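Local coordinates for protein Z5138 gene product (PDB 1XOU) that acts as a type III secretion chaperone for EspA and EspB, probably holding its secreted partner in an export-ready, unassembled state, at residues B[56-59]-B[60-64]; B[19-22]-B[23-27]. The protein carries 1 engineered substitution. All blocks are in the same frame, centred on the assembly; numbering follows the deposited sequence.

Contact 1: B[56-59]-B[60-64]; sequences NKLI and EGYTY
Along helix 49-64, Lys-57 and Glu-60 form an i to i+3 salt bridge while Leu-58 and Tyr-62, one turn apart, share an apolar face, a division of labour common in amphipathic helices. The lysine chain bends at its second torsion (chi2 -52°), which swings Lys-57 NZ forward along the helix, toward its C-terminal end, to the syn lone pair of Glu-60 OE2, 3.2 Å away. The glutamate runs extended beyond CG, and its aliphatic part passes Asn-56 O, the acceptor for the nearly straight bond from Glu-60 N (3.0 Å, 169° at the hydrogen). Leu-58 and Tyr-62 point the same way, side by side, with Leu-58 CD2 3.8 Å from Tyr-62 CE1. Leu-58 O accepts from Tyr-62 N at 2.9 Å and also lies at the edge of the tyrosine ring. Thr-63 takes the chi1 of 46° that sets OG1 between its own backbone N and carbonyl carbon. There Thr-63 OG1 is 2.7 Å from Ile-59 O and 2.9 Å from Glu-60 O, with one proton to serve either carbonyl. Val-38 and Phe-31 of helix 3-47 pack on Leu-58 and Tyr-62 respectively, and Tyr-62 OH hydrogen-bonds a polar side chain on the chain of another protein. The chemistry implies a two-sided helix: a charged pair on an exposed flank, and a buried leucine-tyrosine surface committed both to the chaperone's own long helix and to its bound partner.

Contact 2: B[19-22]-B[23-27]; sequences SEIE and AIKKI
Ala-23 opens the second segment by donating its N-H to Ser-19 O at 2.8 Å, and its methyl sits beyond the oxygen of that same carbonyl; both residues belong to the long helix 3-47. Next, Ile-24 N bonds to Glu-20 O at 3.1 Å from above the carbonyl plane, 39° out of it. The CG1 branch of Ile-24 is set beside its backbone N (chi1 -66°), which directs CG1 and CD1 back toward the oxygen end of the Glu-20 carbonyl. An alanine here, keeping only CB, would lose both branches and is likely to open a gap beneath the apolar side chain of the other protein that packs on the isoleucine. Lys-25 follows, its N 2.9 Å from Ile-21 O in a nearly straight bond. Lys-25 CD comes 4.1 Å from Ile-21 CG2 as the two side chains slant across each other. The lysine also runs alongside Glu-22, yet Lys-25 NZ stays 4.8 Å from Glu-22 OE2, so the opposite charges can probably attract without forming a salt bridge. Lys-26 reaches Glu-22 O through its N at 2.8 Å, and its extended chain leads off on an exposed side. Among its neighbours this part of helix 3-47 faces the chain of another protein, whose apolar side chains meet Glu-20, Ile-21 and Ile-24, while a polar one meets Ile-27 and a basic one from that chain forms a salt bridge with Glu-20 OE1.

In the fold
The two contacts illustrate how an all-helical chaperone can present successive elements of one chain to a single partner. Contact 2 lies within helix 3-47 and contact 1 within helix 49-64, which follows it; their centres are 25 Å apart, and their nearest atoms remain about 10 Å from each other without touching. What relates them within the chain is helix 3-47, which holds contact 2 and, further on, supplies residues that cover contact 1. Buried side chains of both contacts meet the chain of another protein, consistent with an extended binding surface in a chaperone for EspA and EspB rather than a compact pocket.

Contact 1: B[56-59]-B[60-64]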
ATOM      1  N   ASN B  56      13.451  -9.734  18.288  1.00 64.04           N
ATOM      2  CA  ASN B  56      14.225  -8.503  18.433  1.00 62.90           C
ATOM      3  C   ASN B  56      14.723  -7.973  17.099  1.00 62.84           C
ATOM      4  O   ASN B  56      14.781  -6.762  16.882  1.00 62.21           O
ATOM      5  CB  ASN B  56      15.413  -8.710  19.370  1.00 62.63           C
ATOM      6  CG  ASN B  56      15.004  -9.248  20.724  1.00 61.88           C
ATOM      7  OD1 ASN B  56      13.948  -8.905  21.255  1.00 60.48           O
ATOM      8  ND2 ASN B  56      15.852 -10.091  21.300  1.00 62.74           N
ATOM      9  N   LYS B  57      15.102  -8.884  16.210  1.00 64.29           N
ATOM     10  CA  LYS B  57      15.560  -8.490  14.882  1.00 65.68           C
ATOM     11  C   LYS B  57      14.378  -7.842  14.159  1.00 64.41           C
ATOM     12  O   LYS B  57      14.532  -6.821  13.488  1.00 63.27           O
ATOM     13  CB  LYS B  57      16.078  -9.713  14.096  1.00 68.64           C
ATOM     14  CG  LYS B  57      17.537 -10.044  14.388  1.00 71.65           C
ATOM     15  CD  LYS B  57      18.373  -8.777  14.184  1.00 77.80           C
ATOM     16  CE  LYS B  57      19.729  -8.828  14.894  1.00 81.88           C
ATOM     17  NZ  LYS B  57      20.343  -7.451  14.990  1.00 83.44           N
ATOM     18  N   LEU B  58      13.200  -8.444  14.316  1.00 63.16           N
ATOM     19  CA  LEU B  58      11.977  -7.930  13.708  1.00 62.85           C
ATOM     20  C   LEU B  58      11.658  -6.549  14.254  1.00 61.85           C
ATOM     21  O   LEU B  58      11.393  -5.608  13.502  1.00 61.75           O
ATOM     22  CB  LEU B  58      10.804  -8.854  14.010  1.00 64.54           C
ATOM     23  CG  LEU B  58      10.315  -9.713  12.846  1.00 65.86           C
ATOM     24  CD1 LEU B  58       9.157 -10.576  13.319  1.00 66.69           C
ATOM     25  CD2 LEU B  58       9.883  -8.823  11.697  1.00 66.65           C
ATOM     26  N   ILE B  59      11.675  -6.438  15.577  1.00 60.50           N
ATOM     27  CA  ILE B  59      11.396  -5.169  16.233  1.00 59.28           C
ATOM     28  C   ILE B  59      12.324  -4.065  15.720  1.00 59.48           C
ATOM     29  O   ILE B  59      11.864  -2.988  15.362  1.00 59.23           O
ATOM     30  CB  ILE B  59      11.530  -5.314  17.759  1.00 57.40           C
ATOM     31  CG1 ILE B  59      10.502  -6.334  18.255  1.00 55.98           C
ATOM     32  CG2 ILE B  59      11.334  -3.964  18.436  1.00 55.64           C
ATOM     33  CD1 ILE B  59      10.699  -6.783  19.680  1.00 55.00           C
ATOM     34  N   GLU B  60      13.625  -4.329  15.672  1.00 60.58           N
ATOM     35  CA  GLU B  60      14.558  -3.327  15.173  1.00 62.75           C
ATOM     36  C   GLU B  60      14.251  -3.017  13.714  1.00 61.24           C
ATOM     37  O   GLU B  60      14.340  -1.860  13.285  1.00 61.25           O
ATOM     38  CB  GLU B  60      15.998  -3.819  15.318  1.00 67.33           C
ATOM     39  CG  GLU B  60      16.506  -3.754  16.750  1.00 75.01           C
ATOM     40  CD  GLU B  60      17.729  -4.637  17.010  1.00 80.36           C
ATOM     41  OE1 GLU B  60      18.146  -4.719  18.195  1.00 82.72           O
ATOM     42  OE2 GLU B  60      18.267  -5.247  16.046  1.00 81.41           O
ATOM     43  N   GLY B  61      13.866  -4.055  12.968  1.00 59.11           N
ATOM     44  CA  GLY B  61      13.536  -3.895  11.564  1.00 55.19           C
ATOM     45  C   GLY B  61      12.378  -2.939  11.354  1.00 54.65           C
ATOM     46  O   GLY B  61      12.437  -2.065  10.495  1.00 54.06           O
ATOM     47  N   TYR B  62      11.325  -3.096  12.150  1.00 54.60           N
ATOM     48  CA  TYR B  62      10.152  -2.242  12.041  1.00 55.59           C
ATOM     49  C   TYR B  62      10.300  -0.865  12.669  1.00 56.41           C
ATOM     50  O   TYR B  62       9.428  -0.014  12.518  1.00 57.86           O
ATOM     51  CB  TYR B  62       8.942  -2.923  12.677  1.00 56.16           C
ATOM     52  CG  TYR B  62       8.127  -3.760  11.721  1.00 57.49           C
ATOM     53  CD1 TYR B  62       8.503  -5.072  11.404  1.00 57.22           C
ATOM     54  CD2 TYR B  62       6.979  -3.239  11.126  1.00 57.70           C
ATOM     55  CE1 TYR B  62       7.751  -5.847  10.520  1.00 57.44           C
ATOM     56  CE2 TYR B  62       6.219  -4.001  10.238  1.00 59.19           C
ATOM     57  CZ  TYR B  62       6.608  -5.300   9.941  1.00 59.17           C
ATOM     58  OH  TYR B  62       5.844  -6.039   9.072  1.00 59.93           O
ATOM     59  N   THR B  63      11.391  -0.630  13.379  1.00 57.85           N
ATOM     60  CA  THR B  63      11.561   0.659  14.033  1.00 58.68           C
ATOM     61  C   THR B  63      12.535   1.576  13.324  1.00 59.04           C
ATOM     62  O   THR B  63      12.247   2.758  13.131  1.00 59.62           O
ATOM     63  CB  THR B  63      11.995   0.458  15.462  1.00 59.05           C
ATOM     64  OG1 THR B  63      13.042  -0.519  15.488  1.00 61.16           O
ATOM     65  CG2 THR B  63      10.819  -0.017  16.297  1.00 57.85           C
ATOM     66  N   TYR B  64      13.695   1.053  12.954  1.00 58.74           N
ATOM     67  CA  TYR B  64      14.649   1.871  12.219  1.00 60.29           C
ATOM     68  C   TYR B  64      15.349   1.047  11.143  1.00 60.79           C
ATOM     69  O   TYR B  64      16.359   1.473  10.596  1.00 62.75           O
ATOM     70  CB  TYR B  64      15.686   2.522  13.158  1.00 60.00           C
ATOM     71  CG  TYR B  64      16.487   1.544  13.982  1.00 59.09           C
ATOM     72  CD1 TYR B  64      15.944   0.968  15.133  1.00 58.56           C
ATOM     73  CD2 TYR B  64      17.764   1.143  13.577  1.00 57.76           C
ATOM     74  CE1 TYR B  64      16.646   0.009  15.858  1.00 59.38           C
ATOM     75  CE2 TYR B  64      18.480   0.182  14.300  1.00 58.28           C
ATOM     76  CZ  TYR B  64      17.913  -0.385  15.439  1.00 59.26           C
ATOM     77  OH  TYR B  64      18.588  -1.362  16.141  1.00 59.87           O
TER

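Contact 2: B[19-22]-B[23-27]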
ATOM      1  N   SER B  19      -8.277  -1.976  -8.987  1.00 70.11           N
ATOM      2  CA  SER B  19      -7.724  -3.274  -8.614  1.00 70.84           C
ATOM      3  C   SER B  19      -6.603  -3.068  -7.607  1.00 70.16           C
ATOM      4  O   SER B  19      -6.500  -3.790  -6.615  1.00 70.18           O
ATOM      5  CB  SER B  19      -7.161  -3.995  -9.838  1.00 71.14           C
ATOM      6  OG  SER B  19      -8.180  -4.302 -10.765  1.00 72.67           O
ATOM      7  N   GLU B  20      -5.764  -2.077  -7.880  1.00 68.76           N
ATOM      8  CA  GLU B  20      -4.655  -1.763  -7.005  1.00 67.67           C
ATOM      9  C   GLU B  20      -5.173  -1.363  -5.634  1.00 66.19           C
ATOM     10  O   GLU B  20      -4.514  -1.624  -4.621  1.00 64.85           O
ATOM     11  CB  GLU B  20      -3.809  -0.647  -7.614  1.00 70.26           C
ATOM     12  CG  GLU B  20      -2.341  -1.006  -7.695  1.00 75.74           C
ATOM     13  CD  GLU B  20      -2.119  -2.372  -8.325  1.00 79.38           C
ATOM     14  OE1 GLU B  20      -0.955  -2.836  -8.381  1.00 80.41           O
ATOM     15  OE2 GLU B  20      -3.113  -2.988  -8.769  1.00 83.14           O
ATOM     16  N   ILE B  21      -6.353  -0.738  -5.598  1.00 63.68           N
ATOM     17  CA  ILE B  21      -6.943  -0.340  -4.321  1.00 63.08           C
ATOM     18  C   ILE B  21      -7.404  -1.587  -3.559  1.00 63.47           C
ATOM     19  O   ILE B  21      -7.085  -1.767  -2.385  1.00 63.63           O
ATOM     20  CB  ILE B  21      -8.169   0.577  -4.487  1.00 62.37           C
ATOM     21  CG1 ILE B  21      -7.910   1.656  -5.543  1.00 62.09           C
ATOM     22  CG2 ILE B  21      -8.511   1.204  -3.150  1.00 58.19           C
ATOM     23  CD1 ILE B  21      -6.793   2.578  -5.237  1.00 65.74           C
ATOM     24  N   GLU B  22      -8.145  -2.456  -4.230  1.00 64.11           N
ATOM     25  CA  GLU B  22      -8.627  -3.659  -3.575  1.00 65.00           C
ATOM     26  C   GLU B  22      -7.469  -4.546  -3.143  1.00 63.44           C
ATOM     27  O   GLU B  22      -7.510  -5.140  -2.066  1.00 63.50           O
ATOM     28  CB  GLU B  22      -9.555  -4.435  -4.508  1.00 69.06           C
ATOM     29  CG  GLU B  22     -10.768  -3.644  -4.992  1.00 75.61           C
ATOM     30  CD  GLU B  22     -11.622  -3.098  -3.855  1.00 80.12           C
ATOM     31  OE1 GLU B  22     -11.993  -3.887  -2.956  1.00 82.46           O
ATOM     32  OE2 GLU B  22     -11.930  -1.884  -3.865  1.00 82.93           O
ATOM     33  N   ALA B  23      -6.439  -4.634  -3.983  1.00 61.64           N
ATOM     34  CA  ALA B  23      -5.261  -5.452  -3.685  1.00 59.64           C
ATOM     35  C   ALA B  23      -4.637  -4.978  -2.380  1.00 59.99           C
ATOM     36  O   ALA B  23      -4.326  -5.785  -1.501  1.00 59.31           O
ATOM     37  CB  ALA B  23      -4.245  -5.338  -4.804  1.00 56.41           C
ATOM     38  N   ILE B  24      -4.472  -3.660  -2.266  1.00 58.38           N
ATOM     39  CA  ILE B  24      -3.890  -3.050  -1.086  1.00 56.78           C
ATOM     40  C   ILE B  24      -4.780  -3.290   0.116  1.00 58.17           C
ATOM     41  O   ILE B  24      -4.299  -3.707   1.176  1.00 57.56           O
ATOM     42  CB  ILE B  24      -3.669  -1.540  -1.323  1.00 56.94           C
ATOM     43  CG1 ILE B  24      -2.608  -1.371  -2.426  1.00 55.65           C
ATOM     44  CG2 ILE B  24      -3.249  -0.837  -0.020  1.00 52.77           C
ATOM     45  CD1 ILE B  24      -2.434   0.030  -2.929  1.00 53.90           C
ATOM     46  N   LYS B  25      -6.078  -3.046  -0.045  1.00 60.16           N
ATOM     47  CA  LYS B  25      -7.018  -3.269   1.046  1.00 62.60           C
ATOM     48  C   LYS B  25      -6.919  -4.728   1.514  1.00 63.26           C
ATOM     49  O   LYS B  25      -7.025  -5.020   2.716  1.00 62.56           O
ATOM     50  CB  LYS B  25      -8.442  -2.938   0.595  1.00 65.41           C
ATOM     51  CG  LYS B  25      -8.634  -1.463   0.248  1.00 70.68           C
ATOM     52  CD  LYS B  25     -10.061  -1.129  -0.211  1.00 74.42           C
ATOM     53  CE  LYS B  25     -11.004  -0.964   0.975  1.00 78.54           C
ATOM     54  NZ  LYS B  25     -12.317  -0.316   0.607  1.00 81.23           N
ATOM     55  N   LYS B  26      -6.696  -5.640   0.569  1.00 62.99           N
ATOM     56  CA  LYS B  26      -6.557  -7.052   0.906  1.00 63.39           C
ATOM     57  C   LYS B  26      -5.249  -7.287   1.647  1.00 62.07           C
ATOM     58  O   LYS B  26      -5.245  -7.958   2.678  1.00 62.93           O
ATOM     59  CB  LYS B  26      -6.584  -7.924  -0.348  1.00 66.79           C
ATOM     60  CG  LYS B  26      -7.932  -8.013  -1.058  1.00 72.07           C
ATOM     61  CD  LYS B  26      -7.777  -8.790  -2.365  1.00 74.68           C
ATOM     62  CE  LYS B  26      -9.108  -9.069  -3.045  1.00 77.26           C
ATOM     63  NZ  LYS B  26      -8.934 -10.072  -4.143  1.00 78.74           N
ATOM     64  N   ILE B  27      -4.145  -6.754   1.119  1.00 59.01           N
ATOM     65  CA  ILE B  27      -2.837  -6.903   1.755  1.00 58.34           C
ATOM     66  C   ILE B  27      -2.923  -6.431   3.213  1.00 57.67           C
ATOM     67  O   ILE B  27      -2.354  -7.041   4.128  1.00 55.83           O
ATOM     68  CB  ILE B  27      -1.761  -6.022   1.088  1.00 60.51           C
ATOM     69  CG1 ILE B  27      -1.700  -6.279  -0.419  1.00 62.55           C
ATOM     70  CG2 ILE B  27      -0.403  -6.294   1.737  1.00 59.37           C
ATOM     71  CD1 ILE B  27      -1.179  -7.639  -0.803  1.00 66.66           C
TER